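Local coordinates for resiniferatoxin-binding, phosphotriesterase-related protein (PDB 3K2G), which binds two zinc ions in a TIM-barrel active site and probably acts as a metal-dependent phosphoric diester hydrolase, at residues A90-F95 with N317-V322; T107-G112 with A133-A138. All blocks are in the same frame, centred on the assembly; numbering follows the deposited sequence.

Contact 1 (A90-F95 with N317-V322); sequences AEVKQF and NGYAFV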
loop_
_atom_site.group_PDB
_atom_site.type_symbol
_atom_site.label_atom_id
_atom_site.label_comp_id
_atom_site.label_asym_id
_atom_site.label_seq_id
_atom_site.Cartn_x
_atom_site.Cartn_y
_atom_site.Cartn_z
ATOM N N ALA B 90 -36.506 -5.456 -25.220
ATOM C CA ALA B 90 -35.470 -5.240 -26.225
ATOM C C ALA B 90 -34.085 -5.234 -25.580
ATOM O O ALA B 90 -33.132 -5.812 -26.110
ATOM C CB ALA B 90 -35.706 -3.921 -26.961
ATOM N N GLU B 91 -33.981 -4.576 -24.431
ATOM C CA GLU B 91 -32.712 -4.486 -23.720
ATOM C C GLU B 91 -32.253 -5.859 -23.234
ATOM O O GLU B 91 -31.062 -6.157 -23.248
ATOM C CB GLU B 91 -32.847 -3.524 -22.542
ATOM C CG GLU B 91 -33.009 -2.052 -22.938
ATOM C CD GLU B 91 -31.694 -1.396 -23.349
ATOM O OE1 GLU B 91 -30.633 -1.784 -22.809
ATOM O OE2 GLU B 91 -31.718 -0.478 -24.197
ATOM N N VAL B 92 -33.201 -6.692 -22.807
ATOM C CA VAL B 92 -32.873 -8.031 -22.333
ATOM C C VAL B 92 -32.458 -8.925 -23.502
ATOM O O VAL B 92 -31.604 -9.802 -23.356
ATOM C CB VAL B 92 -34.069 -8.666 -21.576
ATOM C CG1 VAL B 92 -33.812 -10.149 -21.316
ATOM C CG2 VAL B 92 -34.279 -7.940 -20.256
ATOM N N LYS B 93 -33.050 -8.702 -24.669
ATOM C CA LYS B 93 -32.690 -9.503 -25.827
ATOM C C LYS B 93 -31.212 -9.334 -26.168
ATOM O O LYS B 93 -30.612 -10.211 -26.789
ATOM C CB LYS B 93 -33.553 -9.130 -27.031
ATOM C CG LYS B 93 -34.987 -9.630 -26.938
ATOM C CD LYS B 93 -35.758 -9.279 -28.203
ATOM C CE LYS B 93 -37.202 -9.749 -28.125
ATOM N NZ LYS B 93 -37.970 -9.400 -29.354
ATOM N N GLN B 94 -30.619 -8.213 -25.762
ATOM C CA GLN B 94 -29.199 -7.982 -26.024
ATOM C C GLN B 94 -28.356 -8.974 -25.224
ATOM O O GLN B 94 -27.331 -9.473 -25.704
ATOM C CB GLN B 94 -28.803 -6.562 -25.631
ATOM C CG GLN B 94 -29.307 -5.487 -26.557
ATOM C CD GLN B 94 -28.870 -4.113 -26.102
ATOM O OE1 GLN B 94 -27.704 -3.911 -25.750
ATOM N NE2 GLN B 94 -29.797 -3.159 -26.105
ATOM N N PHE B 95 -28.790 -9.239 -23.996
ATOM C CA PHE B 95 -28.100 -10.177 -23.112
ATOM C C PHE B 95 -28.198 -11.569 -23.720
ATOM O O PHE B 95 -27.204 -12.283 -23.825
ATOM C CB PHE B 95 -28.755 -10.161 -21.729
ATOM C CG PHE B 95 -28.199 -11.181 -20.770
ATOM C CD1 PHE B 95 -26.831 -11.261 -20.523
ATOM C CD2 PHE B 95 -29.055 -12.030 -20.075
ATOM C CE1 PHE B 95 -26.325 -12.164 -19.592
ATOM C CE2 PHE B 95 -28.562 -12.940 -19.138
ATOM C CZ PHE B 95 -27.193 -13.007 -18.895
ATOM N N ASN B 317 -25.202 1.251 -20.270
ATOM C CA ASN B 317 -24.558 -0.016 -20.621
ATOM C C ASN B 317 -25.489 -1.197 -20.919
ATOM O O ASN B 317 -25.092 -2.141 -21.597
ATOM C CB ASN B 317 -23.580 -0.404 -19.510
ATOM C CG ASN B 317 -22.486 0.638 -19.310
ATOM O OD1 ASN B 317 -22.041 0.885 -18.190
ATOM N ND2 ASN B 317 -22.044 1.241 -20.399
ATOM N N GLY B 318 -26.713 -1.150 -20.407
ATOM C CA GLY B 318 -27.652 -2.234 -20.655
ATOM C C GLY B 318 -27.375 -3.485 -19.840
ATOM O O GLY B 318 -26.684 -3.428 -18.821
ATOM N N TYR B 319 -27.906 -4.620 -20.300
ATOM C CA TYR B 319 -27.753 -5.907 -19.614
ATOM C C TYR B 319 -26.694 -6.822 -20.224
ATOM O O TYR B 319 -26.464 -7.912 -19.706
ATOM C CB TYR B 319 -29.081 -6.681 -19.611
ATOM C CG TYR B 319 -30.237 -5.981 -18.943
ATOM C CD1 TYR B 319 -30.273 -5.804 -17.562
ATOM C CD2 TYR B 319 -31.292 -5.465 -19.702
ATOM C CE1 TYR B 319 -31.333 -5.126 -16.947
ATOM C CE2 TYR B 319 -32.349 -4.784 -19.100
ATOM C CZ TYR B 319 -32.363 -4.618 -17.727
ATOM O OH TYR B 319 -33.404 -3.940 -17.138
ATOM N N ALA B 320 -26.058 -6.404 -21.315
ATOM C CA ALA B 320 -25.043 -7.247 -21.949
ATOM C C ALA B 320 -23.620 -6.740 -21.735
ATOM O O ALA B 320 -22.670 -7.274 -22.306
ATOM C CB ALA B 320 -25.327 -7.370 -23.444
ATOM N N PHE B 321 -23.479 -5.719 -20.900
ATOM C CA PHE B 321 -22.182 -5.111 -20.630
ATOM C C PHE B 321 -21.209 -6.036 -19.890
ATOM O O PHE B 321 -20.055 -6.176 -20.284
ATOM C CB PHE B 321 -22.388 -3.817 -19.836
ATOM C CG PHE B 321 -21.133 -3.024 -19.637
ATOM C CD1 PHE B 321 -20.617 -2.242 -20.669
ATOM C CD2 PHE B 321 -20.455 -3.067 -18.422
ATOM C CE1 PHE B 321 -19.445 -1.513 -20.493
ATOM C CE2 PHE B 321 -19.282 -2.346 -18.236
ATOM C CZ PHE B 321 -18.777 -1.564 -19.275
ATOM N N VAL B 322 -21.666 -6.662 -18.813
ATOM C CA VAL B 322 -20.795 -7.555 -18.060
ATOM C C VAL B 322 -20.196 -8.614 -18.978
ATOM O O VAL B 322 -18.983 -8.826 -18.990
ATOM C CB VAL B 322 -21.563 -8.238 -16.909
ATOM C CG1 VAL B 322 -20.766 -9.422 -16.364
ATOM C CG2 VAL B 322 -21.804 -7.231 -15.795
HETATM O O HOH W 1 -29.285 -4.149 -22.817
HETATM O O HOH W 2 -25.998 -4.244 -23.178
#
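Tyr319 lies against the helix that carries Glu91, Val92 and Phe95, and van der Waals packing, partly against backbone carbonyls, joins the two segments directly. CE2 of the tyrosine sits 3.7 Å from CB of Glu91, and it also meets CG2 of Val92 at 3.9 Å. The ring points one edge at the helix backbone, with Glu91 O near the ring plane and 3.6 Å from Tyr319 CD2. Further along, CB of Phe95 meets CB of Tyr319, and Phe95 CD1 comes within 3.5 Å of the carbonyl oxygen of Tyr319. Tyr319 CG stands anti to that carbonyl's carbon (chi1 -59°), so the ring branches off away from the group that meets Phe95. Ala320, small enough for the backbones to come close, lays its methyl CB 3.7 Å from Gln94 O.

No direct hydrogen bond crosses the contact; two waters do the polar work. One lies 2.7 Å from both Glu91 O and Glu91 OE1, within hydrogen-bonding reach of each, and accepts from Tyr319 N at 2.9 Å. The other lies among Gln94 OE1, Asn317 O and Ala320 N, accepting from the last. Gly318, with its positive phi of 76°, suits a turn where a side chain would crowd Glu91 OE1. The far oxygen of Glu91, OE2, is held by Thr312 and the backbone N of Arg313; Gln94 NE2 is hydrogen-bonded to Thr312 OG1, and Tyr319 OH to His36 O.

Ala320 is the N-cap of helix 321-332, and so the packing joins the entrance of that helix to the flank of helix 85-97, two outer helices of the TIM barrel.

Contact 2 (T107-G112 with A133-A138); sequences TCRGIG and AGYYLA. With DTV ((2S,3S)-1,4-dimercaptobutane-2,3-diol), chain K.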
loop_
_atom_site.group_PDB
_atom_site.type_symbol
_atom_site.label_atom_id
_atom_site.label_comp_id
_atom_site.label_asym_id
_atom_site.label_seq_id
_atom_site.Cartn_x
_atom_site.Cartn_y
_atom_site.Cartn_z
ATOM N N THR B 107 -36.220 -7.446 -7.403
ATOM C CA THR B 107 -37.157 -6.364 -7.106
ATOM C C THR B 107 -38.196 -6.936 -6.143
ATOM O O THR B 107 -38.873 -7.909 -6.462
ATOM C CB THR B 107 -37.875 -5.850 -8.387
ATOM O OG1 THR B 107 -36.904 -5.397 -9.337
ATOM C CG2 THR B 107 -38.808 -4.686 -8.049
ATOM N N CYS B 108 -38.321 -6.341 -4.963
ATOM C CA CYS B 108 -39.279 -6.853 -3.991
ATOM C C CYS B 108 -40.403 -5.885 -3.639
ATOM O O CYS B 108 -40.679 -4.943 -4.384
ATOM C CB CYS B 108 -38.547 -7.303 -2.717
ATOM S SG CYS B 108 -37.501 -6.056 -1.924
ATOM N N ARG B 109 -41.055 -6.135 -2.504
ATOM C CA ARG B 109 -42.163 -5.304 -2.041
ATOM C C ARG B 109 -41.697 -3.900 -1.698
ATOM O O ARG B 109 -40.756 -3.716 -0.920
ATOM C CB ARG B 109 -42.830 -5.919 -0.804
ATOM C CG ARG B 109 -43.343 -7.334 -0.995
ATOM C CD ARG B 109 -44.235 -7.749 0.161
ATOM N NE ARG B 109 -44.621 -9.154 0.077
ATOM C CZ ARG B 109 -45.769 -9.640 0.538
ATOM N NH1 ARG B 109 -46.651 -8.831 1.111
ATOM N NH2 ARG B 109 -46.032 -10.938 0.432
ATOM N N GLY B 110 -42.373 -2.911 -2.274
ATOM C CA GLY B 110 -42.017 -1.530 -2.023
ATOM C C GLY B 110 -41.340 -0.887 -3.219
ATOM O O GLY B 110 -41.382 0.336 -3.370
ATOM N N ILE B 111 -40.718 -1.700 -4.071
ATOM C CA ILE B 111 -40.035 -1.171 -5.249
ATOM C C ILE B 111 -40.567 -1.625 -6.609
ATOM O O ILE B 111 -39.882 -1.477 -7.619
ATOM C CB ILE B 111 -38.505 -1.438 -5.195
ATOM C CG1 ILE B 111 -38.226 -2.924 -4.954
ATOM C CG2 ILE B 111 -37.873 -0.571 -4.114
ATOM C CD1 ILE B 111 -36.736 -3.273 -4.941
ATOM N N GLY B 112 -41.774 -2.187 -6.638
ATOM C CA GLY B 112 -42.375 -2.580 -7.906
ATOM C C GLY B 112 -42.312 -3.998 -8.449
ATOM O O GLY B 112 -42.310 -4.184 -9.670
ATOM N N ALA B 133 -38.201 -11.670 -3.294
ATOM C CA ALA B 133 -39.266 -11.367 -2.350
ATOM C C ALA B 133 -38.753 -10.678 -1.088
ATOM O O ALA B 133 -37.548 -10.493 -0.913
ATOM C CB ALA B 133 -39.994 -12.649 -1.977
ATOM N N GLY B 134 -39.678 -10.311 -0.208
ATOM C CA GLY B 134 -39.307 -9.644 1.027
ATOM C C GLY B 134 -39.452 -8.136 0.946
ATOM O O GLY B 134 -39.982 -7.601 -0.031
ATOM N N TYR B 135 -38.970 -7.450 1.978
ATOM C CA TYR B 135 -39.043 -5.998 2.045
ATOM C C TYR B 135 -37.689 -5.334 1.840
ATOM O O TYR B 135 -36.646 -5.897 2.172
ATOM C CB TYR B 135 -39.646 -5.582 3.386
ATOM C CG TYR B 135 -41.104 -5.976 3.500
ATOM C CD1 TYR B 135 -42.102 -5.219 2.882
ATOM C CD2 TYR B 135 -41.480 -7.138 4.172
ATOM C CE1 TYR B 135 -43.440 -5.610 2.928
ATOM C CE2 TYR B 135 -42.812 -7.540 4.222
ATOM C CZ TYR B 135 -43.788 -6.773 3.597
ATOM O OH TYR B 135 -45.103 -7.181 3.637
ATOM N N TYR B 136 -37.726 -4.122 1.295
ATOM C CA TYR B 136 -36.528 -3.354 1.006
ATOM C C TYR B 136 -36.225 -2.357 2.123
ATOM O O TYR B 136 -36.624 -2.559 3.271
ATOM C CB TYR B 136 -36.724 -2.635 -0.330
ATOM C CG TYR B 136 -35.451 -2.212 -1.011
ATOM C CD1 TYR B 136 -34.349 -3.067 -1.060
ATOM C CD2 TYR B 136 -35.362 -0.978 -1.653
ATOM C CE1 TYR B 136 -33.191 -2.705 -1.737
ATOM C CE2 TYR B 136 -34.209 -0.609 -2.334
ATOM C CZ TYR B 136 -33.128 -1.478 -2.375
ATOM O OH TYR B 136 -31.993 -1.142 -3.075
ATOM N N LEU B 137 -35.518 -1.282 1.790
ATOM C CA LEU B 137 -35.162 -0.275 2.779
ATOM C C LEU B 137 -36.392 0.348 3.438
ATOM O O LEU B 137 -37.469 0.419 2.843
ATOM C CB LEU B 137 -34.292 0.810 2.134
ATOM C CG LEU B 137 -32.944 0.322 1.584
ATOM C CD1 LEU B 137 -32.252 1.449 0.831
ATOM C CD2 LEU B 137 -32.071 -0.178 2.724
ATOM N N ALA B 138 -36.212 0.794 4.678
ATOM C CA ALA B 138 -37.275 1.408 5.468
ATOM C C ALA B 138 -38.179 2.382 4.701
ATOM O O ALA B 138 -39.385 2.154 4.575
ATOM C CB ALA B 138 -36.665 2.110 6.679
HETATM S S1 DTV K . -30.101 3.035 -2.038
HETATM C C1 DTV K . -31.358 1.946 -2.870
HETATM C C2 DTV K . -32.024 2.598 -4.082
HETATM O O2 DTV K . -31.013 2.891 -5.034
HETATM C C3 DTV K . -33.058 1.646 -4.709
HETATM O O3 DTV K . -32.411 0.479 -5.158
HETATM C C4 DTV K . -33.780 2.272 -5.902
HETATM S S4 DTV K . -35.516 1.762 -6.000
HETATM O O HOH W 3 -42.455 -10.758 0.019
#
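Tyr136 meets the bound dithiol DTV through its hydroxyl, OH lying 2.7 Å from DTV O3 in a hydrogen bond that either group could donate. The same tyrosine is a ligand of one zinc ion, together with Glu177, His209 and His238. DTV C3 lies at the ring edge, in its plane. Ile111 crosses the tyrosine at about a right angle: its CD1 sits over one face, offset toward the rim, and its CG2 reaches Tyr136 CD2 at 3.5 Å and DTV S4 at 3.8 Å. The branched isoleucine thus touches ring and ligand at once, while Leu137 CG lies over the centre of the opposite face.

Beside the base of the Tyr136 side chain, Cys108 places SG 3.9 Å from Tyr136 CB. With chi1 at 55°, SG stands between its own backbone N and carbonyl carbon; it makes an oblique sulfur-aromatic contact with the Tyr136 ring, 5.3 Å from the centroid. Next along, Arg109 N donates to Gly134 O at 3.1 Å, with the donor almost on the line of the carbonyl bond, in a single beta bridge pairing Arg109 with Tyr135. Gly134 adopts a positive phi of 98°, which a side chain would disfavour. Arg109 lays its extended chain obliquely across Tyr135, CD 3.6 Å from CZ, and a water joins Arg109 NE to Gly134 N. Glu160 forms a salt bridge with Arg109 NH2, and Tyr135 OH is hydrogen-bonded to Glu156 OE1.

Both loops leave C-terminal ends of barrel strands, 102-105 and 128-131; the first runs on to helix 115-125, and helix 150-162 supplies both glutamates.

In the fold
Contact 2 is nested in sequence within the span that contact 1 closes, yet the two do not touch: their centres are 24 Å apart and their nearest atoms about 9 Å. They approach the binuclear zinc site differently. Contact 2 supplies a first-shell ligand, with the Tyr136 side chain about 3 Å from a zinc ion. Contact 1 lies farther from the metals, the Tyr319 side chain lying about 10 Å from a zinc ion and about 13 Å from DTV. His36 connects them, since this zinc ligand, whose backbone O holds Tyr319, is also hydrogen-bonded through ND1 to Thr107 OG1, at the start of segment 107-112.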